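Local coordinates for glycosyl hydrolases family 31 family protein (Aspergillus niger, PDB 6DRU) that releases alpha-xylose from the non-reducing terminal glucose of xyloglucan oligosaccharides, as an alpha-xylosidase of glycoside hydrolase family 31, at residues Q156-N161 / N635-T640; T494-V499 / P653-N658; S501-A506 / S612-L617. One frame throughout, in Å; residues are numbered along the deposited sequence.

Interaction 1 of 3, residues Q156-N161 / N635-T640; sequences QDHMIN and NSNYTT. With NAG (2-acetamido-2-deoxy-beta-D-glucopyranose), chain E.
The side-chain oxygen of Asn635 takes two consecutive backbone N-H groups of the 156-161 loop. Asn161 N donates to Asn635 OD1 at 2.9 Å. That bond is nearly straight (167°) and lies in the plane of the amide. Ile160 N reaches Asn635 OD1 at 3.0 Å, but the bond is bent and weak. Asn635 CG is anti to its carbonyl carbon (chi1 -65°), which brings CG up to Met159 CB. The other end of the amide packs against a methyl: Met159 CE lies 3.3 Å from Asn635 ND2. Ile160 CD1 touches Thr639 O, and the Ile160 side chain crosses that of Thr639 at about a right angle. His158 lies between Thr640 and the sugar on Asn637 ND2. Thr640 OG1 sits at the ring edge, 3.6 Å from His158 CD2. NAG O6 lies over the centre of one ring face, 3.5 Å from His158 ND1.

Asn635 follows helix 628-633 and closes its end in a Schellman motif, with positive phi. Ser636 caps the next helix through a bond from Tyr638 N to Ser636 OG. Thr640 OG1 donates back to Ser636 O. Gln641 OE1 bonds both His158 NE2 and Asn637 ND2. The contact joins the loop between strands 149-151 and 166-168 to the C-terminal domain. One amide oxygen thus accepts one well-formed and one weak backbone bond, beside an N-glycan whose first sugar places O6 over a histidine.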
loop_
_atom_site.group_PDB
_atom_site.type_symbol
_atom_site.label_atom_id
_atom_site.label_comp_id
_atom_site.label_asym_id
_atom_site.label_seq_id
_atom_site.Cartn_x
_atom_site.Cartn_y
_atom_site.Cartn_z
ATOM N N GLN A 156 -12.606 -8.152 -29.386
ATOM C CA GLN A 156 -12.382 -8.970 -30.580
ATOM C C GLN A 156 -12.123 -10.410 -30.146
ATOM O O GLN A 156 -10.995 -10.907 -30.151
ATOM C CB GLN A 156 -11.233 -8.413 -31.410
ATOM C CG GLN A 156 -11.437 -6.974 -31.840
ATOM C CD GLN A 156 -10.369 -6.490 -32.799
ATOM O OE1 GLN A 156 -9.635 -5.547 -32.504
ATOM N NE2 GLN A 156 -10.282 -7.131 -33.960
ATOM N N ASP A 157 -13.205 -11.092 -29.767
ATOM C CA ASP A 157 -13.134 -12.481 -29.338
ATOM C C ASP A 157 -13.910 -13.441 -30.227
ATOM O O ASP A 157 -13.801 -14.656 -30.025
ATOM C CB ASP A 157 -13.636 -12.629 -27.891
ATOM C CG ASP A 157 -15.051 -12.109 -27.702
ATOM O OD1 ASP A 157 -15.628 -11.562 -28.668
ATOM O OD2 ASP A 157 -15.591 -12.251 -26.585
ATOM N N HIS A 158 -14.688 -12.938 -31.191
ATOM C CA HIS A 158 -15.461 -13.773 -32.113
ATOM C C HIS A 158 -16.524 -14.588 -31.378
ATOM O O HIS A 158 -16.857 -15.704 -31.786
ATOM C CB HIS A 158 -14.544 -14.689 -32.930
ATOM C CG HIS A 158 -15.075 -15.028 -34.288
ATOM N ND1 HIS A 158 -14.258 -15.415 -35.329
ATOM C CD2 HIS A 158 -16.336 -15.036 -34.778
ATOM C CE1 HIS A 158 -14.994 -15.648 -36.400
ATOM N NE2 HIS A 158 -16.259 -15.425 -36.092
ATOM N N MET A 159 -17.059 -14.038 -30.286
ATOM C CA MET A 159 -18.060 -14.716 -29.475
ATOM C C MET A 159 -19.170 -13.747 -29.097
ATOM O O MET A 159 -18.914 -12.567 -28.843
ATOM C CB MET A 159 -17.448 -15.288 -28.189
ATOM C CG MET A 159 -16.176 -16.093 -28.388
ATOM S SD MET A 159 -15.379 -16.509 -26.824
ATOM C CE MET A 159 -16.538 -17.711 -26.187
ATOM N N ILE A 160 -20.403 -14.248 -29.069
ATOM C CA ILE A 160 -21.511 -13.521 -28.466
ATOM C C ILE A 160 -21.936 -14.118 -27.132
ATOM O O ILE A 160 -22.609 -13.427 -26.351
ATOM C CB ILE A 160 -22.722 -13.427 -29.419
ATOM C CG1 ILE A 160 -23.153 -14.817 -29.886
ATOM C CG2 ILE A 160 -22.414 -12.511 -30.596
ATOM C CD1 ILE A 160 -24.445 -14.812 -30.665
ATOM N N ASN A 161 -21.580 -15.369 -26.847
ATOM C CA ASN A 161 -21.777 -15.971 -25.534
ATOM C C ASN A 161 -20.478 -15.817 -24.751
ATOM O O ASN A 161 -19.478 -16.476 -25.058
ATOM C CB ASN A 161 -22.175 -17.440 -25.656
ATOM C CG ASN A 161 -22.381 -18.105 -24.307
ATOM O OD1 ASN A 161 -22.587 -17.435 -23.295
ATOM N ND2 ASN A 161 -22.325 -19.431 -24.289
ATOM N N ASN A 635 -21.268 -20.581 -29.937
ATOM C CA ASN A 635 -20.708 -19.493 -30.736
ATOM C C ASN A 635 -20.505 -19.930 -32.186
ATOM O O ASN A 635 -19.435 -19.757 -32.775
ATOM C CB ASN A 635 -19.408 -18.977 -30.118
ATOM C CG ASN A 635 -19.626 -18.332 -28.759
ATOM O OD1 ASN A 635 -20.207 -17.251 -28.654
ATOM N ND2 ASN A 635 -19.168 -19.004 -27.708
ATOM N N SER A 636 -21.553 -20.520 -32.756
ATOM C CA SER A 636 -21.534 -20.913 -34.157
ATOM C C SER A 636 -21.432 -19.684 -35.056
ATOM O O SER A 636 -21.894 -18.593 -34.711
ATOM C CB SER A 636 -22.794 -21.710 -34.501
ATOM O OG SER A 636 -22.961 -21.835 -35.903
ATOM N N ASN A 637 -20.810 -19.871 -36.224
ATOM C CA ASN A 637 -20.691 -18.780 -37.186
ATOM C C ASN A 637 -22.048 -18.260 -37.639
ATOM O O ASN A 637 -22.138 -17.117 -38.100
ATOM C CB ASN A 637 -19.878 -19.226 -38.406
ATOM C CG ASN A 637 -18.465 -19.657 -38.047
ATOM O OD1 ASN A 637 -18.247 -20.769 -37.568
ATOM N ND2 ASN A 637 -17.496 -18.777 -38.286
ATOM N N TYR A 638 -23.106 -19.067 -37.514
ATOM C CA TYR A 638 -24.440 -18.623 -37.902
ATOM C C TYR A 638 -25.014 -17.591 -36.941
ATOM O O TYR A 638 -25.935 -16.860 -37.320
ATOM C CB TYR A 638 -25.385 -19.819 -38.006
ATOM C CG TYR A 638 -25.019 -20.784 -39.109
ATOM C CD1 TYR A 638 -24.666 -20.324 -40.370
ATOM C CD2 TYR A 638 -25.018 -22.154 -38.887
ATOM C CE1 TYR A 638 -24.325 -21.203 -41.382
ATOM C CE2 TYR A 638 -24.679 -23.040 -39.890
ATOM C CZ TYR A 638 -24.334 -22.560 -41.135
ATOM O OH TYR A 638 -23.996 -23.443 -42.136
ATOM N N THR A 639 -24.499 -17.515 -35.712
ATOM C CA THR A 639 -24.969 -16.535 -34.744
ATOM C C THR A 639 -23.954 -15.445 -34.434
ATOM O O THR A 639 -24.358 -14.350 -34.031
ATOM C CB THR A 639 -25.371 -17.226 -33.433
ATOM O OG1 THR A 639 -24.296 -18.057 -32.978
ATOM C CG2 THR A 639 -26.605 -18.082 -33.647
ATOM N N THR A 640 -22.661 -15.707 -34.616
ATOM C CA THR A 640 -21.637 -14.691 -34.410
ATOM C C THR A 640 -21.351 -13.870 -35.661
ATOM O O THR A 640 -20.668 -12.844 -35.564
ATOM C CB THR A 640 -20.334 -15.333 -33.915
ATOM O OG1 THR A 640 -19.770 -16.148 -34.951
ATOM C CG2 THR A 640 -20.593 -16.187 -32.683
HETATM C C1 NAG E . -16.102 -19.217 -38.106
HETATM C C2 NAG E . -15.059 -18.736 -39.095
HETATM C C3 NAG E . -13.697 -19.233 -38.780
HETATM C C4 NAG E . -13.364 -18.982 -37.328
HETATM C C5 NAG E . -14.441 -19.590 -36.460
HETATM C C6 NAG E . -14.113 -19.358 -34.999
HETATM C C7 NAG E . -15.765 -18.190 -41.388
HETATM C C8 NAG E . -16.156 -18.634 -42.780
HETATM N N2 NAG E . -15.425 -19.153 -40.403
HETATM O O3 NAG E . -12.767 -18.605 -39.632
HETATM O O4 NAG E . -12.118 -19.559 -37.014
HETATM O O5 NAG E . -15.669 -18.986 -36.787
HETATM O O6 NAG E . -15.182 -18.691 -34.367
HETATM O O7 NAG E . -15.746 -17.007 -41.114
#

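Interaction 2 of 3, residues T494-V499 / P653-N658; sequences TLAVQV and PVTLPN. With NAG (2-acetamido-2-deoxy-beta-D-glucopyranose), chain E.
Helix 492-508 of the TIM-barrel domain meets the loop between strands 649-651 and 661-666 of the C-terminal domain, beside the first sugar of an N-glycan. The helix presents Leu495, Ala496 and Val499 to residues 653-655. The closest approach is that of Leu495 CD2 to Val654 O, at 3.3 Å. The same methyl also lies near Thr655 CA. Ala496 CB meets the methyl of Thr655, with CG2 3.7 Å away. One turn after Leu495, Val499 CG2 packs on Pro653 CG at 4.2 Å. The touching residues are buried, and the contact is mostly methyl packing, with one methyl against a backbone carbonyl.

Thr655 serves two partners with its two branches. Its CG2 is anti to the carbonyl carbon and reaches the helix. Its OG1 lies between the backbone N and the carbonyl carbon (chi1 67°) and faces the sugar. Thr655 OG1 donates to NAG O7, the acetamido oxygen, at 2.7 Å. Leu656 CD1 touches the acetamido methyl, 3.7 Å from NAG C8. This N-acetylglucosamine is the one attached to Asn637.

Further out, Trp547 of helix 535-548 touches Leu495, Val499 and Pro653. Trp662 of strand 661-666 packs on Val654, Thr655 and Leu656. The arrangement is a domain interface of the family 31 fold, where a helix of the TIM-barrel domain packs on a loop joining strands of the C-terminal domain.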
loop_
_atom_site.group_PDB
_atom_site.type_symbol
_atom_site.label_atom_id
_atom_site.label_comp_id
_atom_site.label_asym_id
_atom_site.label_seq_id
_atom_site.Cartn_x
_atom_site.Cartn_y
_atom_site.Cartn_z
ATOM N N THR A 494 -10.333 -10.801 -39.742
ATOM C CA THR A 494 -10.778 -9.646 -38.970
ATOM C C THR A 494 -12.216 -9.273 -39.305
ATOM O O THR A 494 -13.000 -8.924 -38.415
ATOM C CB THR A 494 -9.847 -8.461 -39.218
ATOM O OG1 THR A 494 -8.532 -8.773 -38.742
ATOM C CG2 THR A 494 -10.355 -7.226 -38.510
ATOM N N LEU A 495 -12.583 -9.345 -40.585
ATOM C CA LEU A 495 -13.944 -8.994 -40.976
ATOM C C LEU A 495 -14.969 -9.893 -40.296
ATOM O O LEU A 495 -16.064 -9.436 -39.951
ATOM C CB LEU A 495 -14.081 -9.070 -42.497
ATOM C CG LEU A 495 -15.490 -9.079 -43.090
ATOM C CD1 LEU A 495 -16.145 -7.724 -42.921
ATOM C CD2 LEU A 495 -15.446 -9.475 -44.554
ATOM N N ALA A 496 -14.624 -11.164 -40.073
ATOM C CA ALA A 496 -15.553 -12.082 -39.424
ATOM C C ALA A 496 -15.715 -11.783 -37.939
ATOM O O ALA A 496 -16.806 -11.972 -37.386
ATOM C CB ALA A 496 -15.089 -13.525 -39.623
ATOM N N VAL A 497 -14.654 -11.320 -37.273
ATOM C CA VAL A 497 -14.740 -11.095 -35.833
ATOM C C VAL A 497 -15.434 -9.779 -35.494
ATOM O O VAL A 497 -15.966 -9.641 -34.386
ATOM C CB VAL A 497 -13.351 -11.162 -35.173
ATOM C CG1 VAL A 497 -12.614 -12.417 -35.620
ATOM C CG2 VAL A 497 -12.540 -9.922 -35.474
ATOM N N GLN A 498 -15.437 -8.806 -36.411
ATOM C CA GLN A 498 -16.046 -7.513 -36.111
ATOM C C GLN A 498 -17.543 -7.638 -35.865
ATOM O O GLN A 498 -18.112 -6.842 -35.110
ATOM C CB GLN A 498 -15.793 -6.525 -37.251
ATOM C CG GLN A 498 -14.333 -6.205 -37.490
ATOM C CD GLN A 498 -13.592 -5.898 -36.207
ATOM O OE1 GLN A 498 -13.898 -4.926 -35.519
ATOM N NE2 GLN A 498 -12.611 -6.727 -35.878
ATOM N N VAL A 499 -18.194 -8.618 -36.495
ATOM C CA VAL A 499 -19.643 -8.757 -36.366
ATOM C C VAL A 499 -20.021 -9.061 -34.921
ATOM O O VAL A 499 -20.918 -8.430 -34.349
ATOM C CB VAL A 499 -20.168 -9.840 -37.325
ATOM C CG1 VAL A 499 -21.688 -9.899 -37.273
ATOM C CG2 VAL A 499 -19.683 -9.574 -38.738
ATOM N N PRO A 653 -22.290 -11.286 -43.786
ATOM C CA PRO A 653 -21.202 -10.912 -44.696
ATOM C C PRO A 653 -20.382 -12.116 -45.130
ATOM O O PRO A 653 -20.272 -13.117 -44.418
ATOM C CB PRO A 653 -20.353 -9.942 -43.863
ATOM C CG PRO A 653 -21.201 -9.574 -42.685
ATOM C CD PRO A 653 -22.087 -10.746 -42.434
ATOM N N VAL A 654 -19.796 -12.001 -46.319
ATOM C CA VAL A 654 -18.884 -13.018 -46.831
ATOM C C VAL A 654 -17.498 -12.746 -46.264
ATOM O O VAL A 654 -16.910 -11.689 -46.513
ATOM C CB VAL A 654 -18.865 -13.028 -48.367
ATOM C CG1 VAL A 654 -17.748 -13.924 -48.877
ATOM C CG2 VAL A 654 -20.206 -13.493 -48.909
ATOM N N THR A 655 -16.972 -13.701 -45.496
ATOM C CA THR A 655 -15.719 -13.522 -44.777
ATOM C C THR A 655 -14.592 -14.386 -45.334
ATOM O O THR A 655 -13.607 -14.641 -44.634
ATOM C CB THR A 655 -15.922 -13.822 -43.292
ATOM O OG1 THR A 655 -16.199 -15.218 -43.123
ATOM C CG2 THR A 655 -17.089 -13.012 -42.746
ATOM N N LEU A 656 -14.711 -14.836 -46.578
ATOM C CA LEU A 656 -13.683 -15.654 -47.203
ATOM C C LEU A 656 -13.452 -15.186 -48.630
ATOM O O LEU A 656 -14.380 -14.696 -49.285
ATOM C CB LEU A 656 -14.062 -17.143 -47.204
ATOM C CG LEU A 656 -14.046 -17.844 -45.848
ATOM C CD1 LEU A 656 -14.493 -19.289 -45.997
ATOM C CD2 LEU A 656 -12.658 -17.770 -45.227
ATOM N N PRO A 657 -12.233 -15.329 -49.138
ATOM C CA PRO A 657 -11.949 -14.923 -50.515
ATOM C C PRO A 657 -12.299 -16.021 -51.507
ATOM O O PRO A 657 -12.394 -17.202 -51.166
ATOM C CB PRO A 657 -10.440 -14.666 -50.494
ATOM C CG PRO A 657 -9.933 -15.645 -49.487
ATOM C CD PRO A 657 -11.018 -15.786 -48.438
ATOM N N ASN A 658 -12.490 -15.600 -52.757
ATOM C CA ASN A 658 -12.806 -16.497 -53.868
ATOM C C ASN A 658 -14.036 -17.349 -53.541
ATOM O O ASN A 658 -13.968 -18.565 -53.357
ATOM C CB ASN A 658 -11.591 -17.368 -54.207
ATOM C CG ASN A 658 -11.743 -18.103 -55.526
ATOM O OD1 ASN A 658 -12.339 -17.587 -56.473
ATOM N ND2 ASN A 658 -11.202 -19.314 -55.595
HETATM C C1 NAG E . -16.102 -19.217 -38.106
HETATM C C2 NAG E . -15.059 -18.736 -39.095
HETATM C C3 NAG E . -13.697 -19.233 -38.780
HETATM C C4 NAG E . -13.364 -18.982 -37.328
HETATM C C5 NAG E . -14.441 -19.590 -36.460
HETATM C C6 NAG E . -14.113 -19.358 -34.999
HETATM C C7 NAG E . -15.765 -18.190 -41.388
HETATM C C8 NAG E . -16.156 -18.634 -42.780
HETATM N N2 NAG E . -15.425 -19.153 -40.403
HETATM O O3 NAG E . -12.767 -18.605 -39.632
HETATM O O4 NAG E . -12.118 -19.559 -37.014
HETATM O O5 NAG E . -15.669 -18.986 -36.787
HETATM O O6 NAG E . -15.182 -18.691 -34.367
HETATM O O7 NAG E . -15.746 -17.007 -41.114
#

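Interaction 3 of 3, residues S501-A506 / S612-L617; sequences SGLSAA and SIMRPL
Leu503 and Pro616 bring the two backbones to 5.8 Å between their CA atoms, and Ala506 and Ser612 to 6.1 Å, where helix 492-508 passes the short strand 614-615. The helix belongs to the TIM-barrel domain. The strand is at one edge of the antiparallel sheet of the C-terminal domain, so a helix of one domain packs against the edge strand of the other's sheet and the residues flanking it.

Leu503 carries much of the contact through one methyl. Its CD2 lies 3.8 Å from Pro616 CD, and the two side chains slide past each other in opposite directions. The same CD2 meets the end of Met614, 3.9 Å from CE. Met614 CG sits between its backbone N and carbonyl carbon (chi1 57°). The chain then runs extended before bending at chi3, and CE ends beside Gly502. Ala506 adds its CB, which lies 3.4 Å from Met614 O. Tyr643 of strand 643-645 touches both Leu503 and Met614, and Trp513 of strand 513-514 also packs on Met614.

The guanidinium of Arg615 bonds back to its own segment: Arg615 NH1 donates to Ser612 O at 3.2 Å, in the guanidinium plane and on a lone pair of the oxygen. Salt bridges to Asp229 and Asp620 hold NH2 and NE.

At the Ala506 end the contact becomes polar through a water. It donates to Ala506 O at 2.9 Å and also hydrogen-bonds Ser612 OG, 3.0 Å away.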
loop_
_atom_site.group_PDB
_atom_site.type_symbol
_atom_site.label_atom_id
_atom_site.label_comp_id
_atom_site.label_asym_id
_atom_site.label_seq_id
_atom_site.Cartn_x
_atom_site.Cartn_y
_atom_site.Cartn_z
ATOM N N SER A 501 -18.434 -8.425 -32.243
ATOM C CA SER A 501 -18.178 -7.280 -31.373
ATOM C C SER A 501 -19.349 -6.304 -31.387
ATOM O O SER A 501 -19.756 -5.796 -30.335
ATOM C CB SER A 501 -16.886 -6.579 -31.790
ATOM O OG SER A 501 -16.502 -5.599 -30.841
ATOM N N GLY A 502 -19.901 -6.023 -32.569
ATOM C CA GLY A 502 -21.051 -5.141 -32.647
ATOM C C GLY A 502 -22.307 -5.744 -32.055
ATOM O O GLY A 502 -23.183 -5.017 -31.575
ATOM N N LEU A 503 -22.422 -7.073 -32.085
ATOM C CA LEU A 503 -23.568 -7.724 -31.458
ATOM C C LEU A 503 -23.462 -7.679 -29.940
ATOM O O LEU A 503 -24.475 -7.547 -29.244
ATOM C CB LEU A 503 -23.690 -9.164 -31.954
ATOM C CG LEU A 503 -23.930 -9.286 -33.459
ATOM C CD1 LEU A 503 -23.945 -10.742 -33.897
ATOM C CD2 LEU A 503 -25.224 -8.583 -33.838
ATOM N N SER A 504 -22.243 -7.787 -29.407
ATOM C CA SER A 504 -22.055 -7.643 -27.967
ATOM C C SER A 504 -22.344 -6.218 -27.514
ATOM O O SER A 504 -22.899 -6.005 -26.430
ATOM C CB SER A 504 -20.632 -8.050 -27.580
ATOM O OG SER A 504 -20.396 -9.420 -27.856
ATOM N N ALA A 505 -21.973 -5.229 -28.333
ATOM C CA ALA A 505 -22.274 -3.840 -28.003
ATOM C C ALA A 505 -23.777 -3.598 -27.946
ATOM O O ALA A 505 -24.255 -2.804 -27.127
ATOM C CB ALA A 505 -21.616 -2.907 -29.020
ATOM N N ALA A 506 -24.537 -4.270 -28.813
ATOM C CA ALA A 506 -25.987 -4.109 -28.797
ATOM C C ALA A 506 -26.580 -4.609 -27.486
ATOM O O ALA A 506 -27.501 -3.991 -26.937
ATOM C CB ALA A 506 -26.610 -4.836 -29.988
ATOM N N SER A 612 -32.956 -2.583 -30.134
ATOM C CA SER A 612 -31.626 -2.753 -30.706
ATOM C C SER A 612 -31.664 -2.647 -32.225
ATOM O O SER A 612 -32.560 -3.181 -32.882
ATOM C CB SER A 612 -31.040 -4.099 -30.291
ATOM O OG SER A 612 -30.987 -4.224 -28.882
ATOM N N ILE A 613 -30.678 -1.944 -32.781
ATOM C CA ILE A 613 -30.629 -1.693 -34.216
ATOM C C ILE A 613 -30.115 -2.932 -34.936
ATOM O O ILE A 613 -30.871 -3.593 -35.656
ATOM C CB ILE A 613 -29.773 -0.454 -34.531
ATOM C CG1 ILE A 613 -30.372 0.774 -33.844
ATOM C CG2 ILE A 613 -29.682 -0.236 -36.030
ATOM C CD1 ILE A 613 -29.586 2.038 -34.058
ATOM N N MET A 614 -28.842 -3.268 -34.755
ATOM C CA MET A 614 -28.340 -4.543 -35.250
ATOM C C MET A 614 -28.516 -5.586 -34.154
ATOM O O MET A 614 -28.098 -5.380 -33.011
ATOM C CB MET A 614 -26.884 -4.446 -35.719
ATOM C CG MET A 614 -25.866 -3.968 -34.709
ATOM S SD MET A 614 -24.241 -3.817 -35.492
ATOM C CE MET A 614 -23.874 -5.526 -35.881
ATOM N N ARG A 615 -29.151 -6.700 -34.510
ATOM C CA ARG A 615 -29.782 -7.584 -33.540
ATOM C C ARG A 615 -29.219 -8.993 -33.637
ATOM O O ARG A 615 -29.352 -9.637 -34.692
ATOM C CB ARG A 615 -31.297 -7.601 -33.767
ATOM C CG ARG A 615 -31.937 -6.222 -33.709
ATOM C CD ARG A 615 -33.392 -6.241 -34.153
ATOM N NE ARG A 615 -34.231 -7.057 -33.280
ATOM C CZ ARG A 615 -34.679 -6.665 -32.092
ATOM N NH1 ARG A 615 -34.365 -5.465 -31.624
ATOM N NH2 ARG A 615 -35.438 -7.477 -31.370
ATOM N N PRO A 616 -28.591 -9.512 -32.584
ATOM C CA PRO A 616 -28.228 -10.932 -32.574
ATOM C C PRO A 616 -29.471 -11.804 -32.666
ATOM O O PRO A 616 -30.565 -11.411 -32.254
ATOM C CB PRO A 616 -27.508 -11.108 -31.232
ATOM C CG PRO A 616 -27.940 -9.939 -30.404
ATOM C CD PRO A 616 -28.142 -8.817 -31.368
ATOM N N LEU A 617 -29.288 -13.007 -33.214
ATOM C CA LEU A 617 -30.425 -13.841 -33.593
ATOM C C LEU A 617 -31.254 -14.306 -32.401
ATOM O O LEU A 617 -32.424 -14.653 -32.583
ATOM C CB LEU A 617 -29.946 -15.057 -34.389
ATOM C CG LEU A 617 -29.305 -14.747 -35.743
ATOM C CD1 LEU A 617 -28.951 -16.029 -36.481
ATOM C CD2 LEU A 617 -30.223 -13.873 -36.586
HETATM O O HOH W 1 -28.812 -2.132 -28.775
#

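All three contacts tie the C-terminal domain to the rest of the chain. Interactions 2 and 3 use successive parts of helix 492-508, with centres about 16 Å apart. The centre of interaction 1 lies about 12 Å from that of interaction 2 and about 11 Å from that of interaction 3, and it touches both. Along the chain, 156-161 comes first, then the two helix segments, then 612-617, 635-640 and 653-658. Interactions 1 and 2 therefore cross, and interaction 3 falls within the span of each. Interactions 1 and 2 share the sugar on Asn637. The loop between strands 149-151 and 166-168, a TIM-barrel helix and the C-terminal domain thus meet away from the annotated active-site residues.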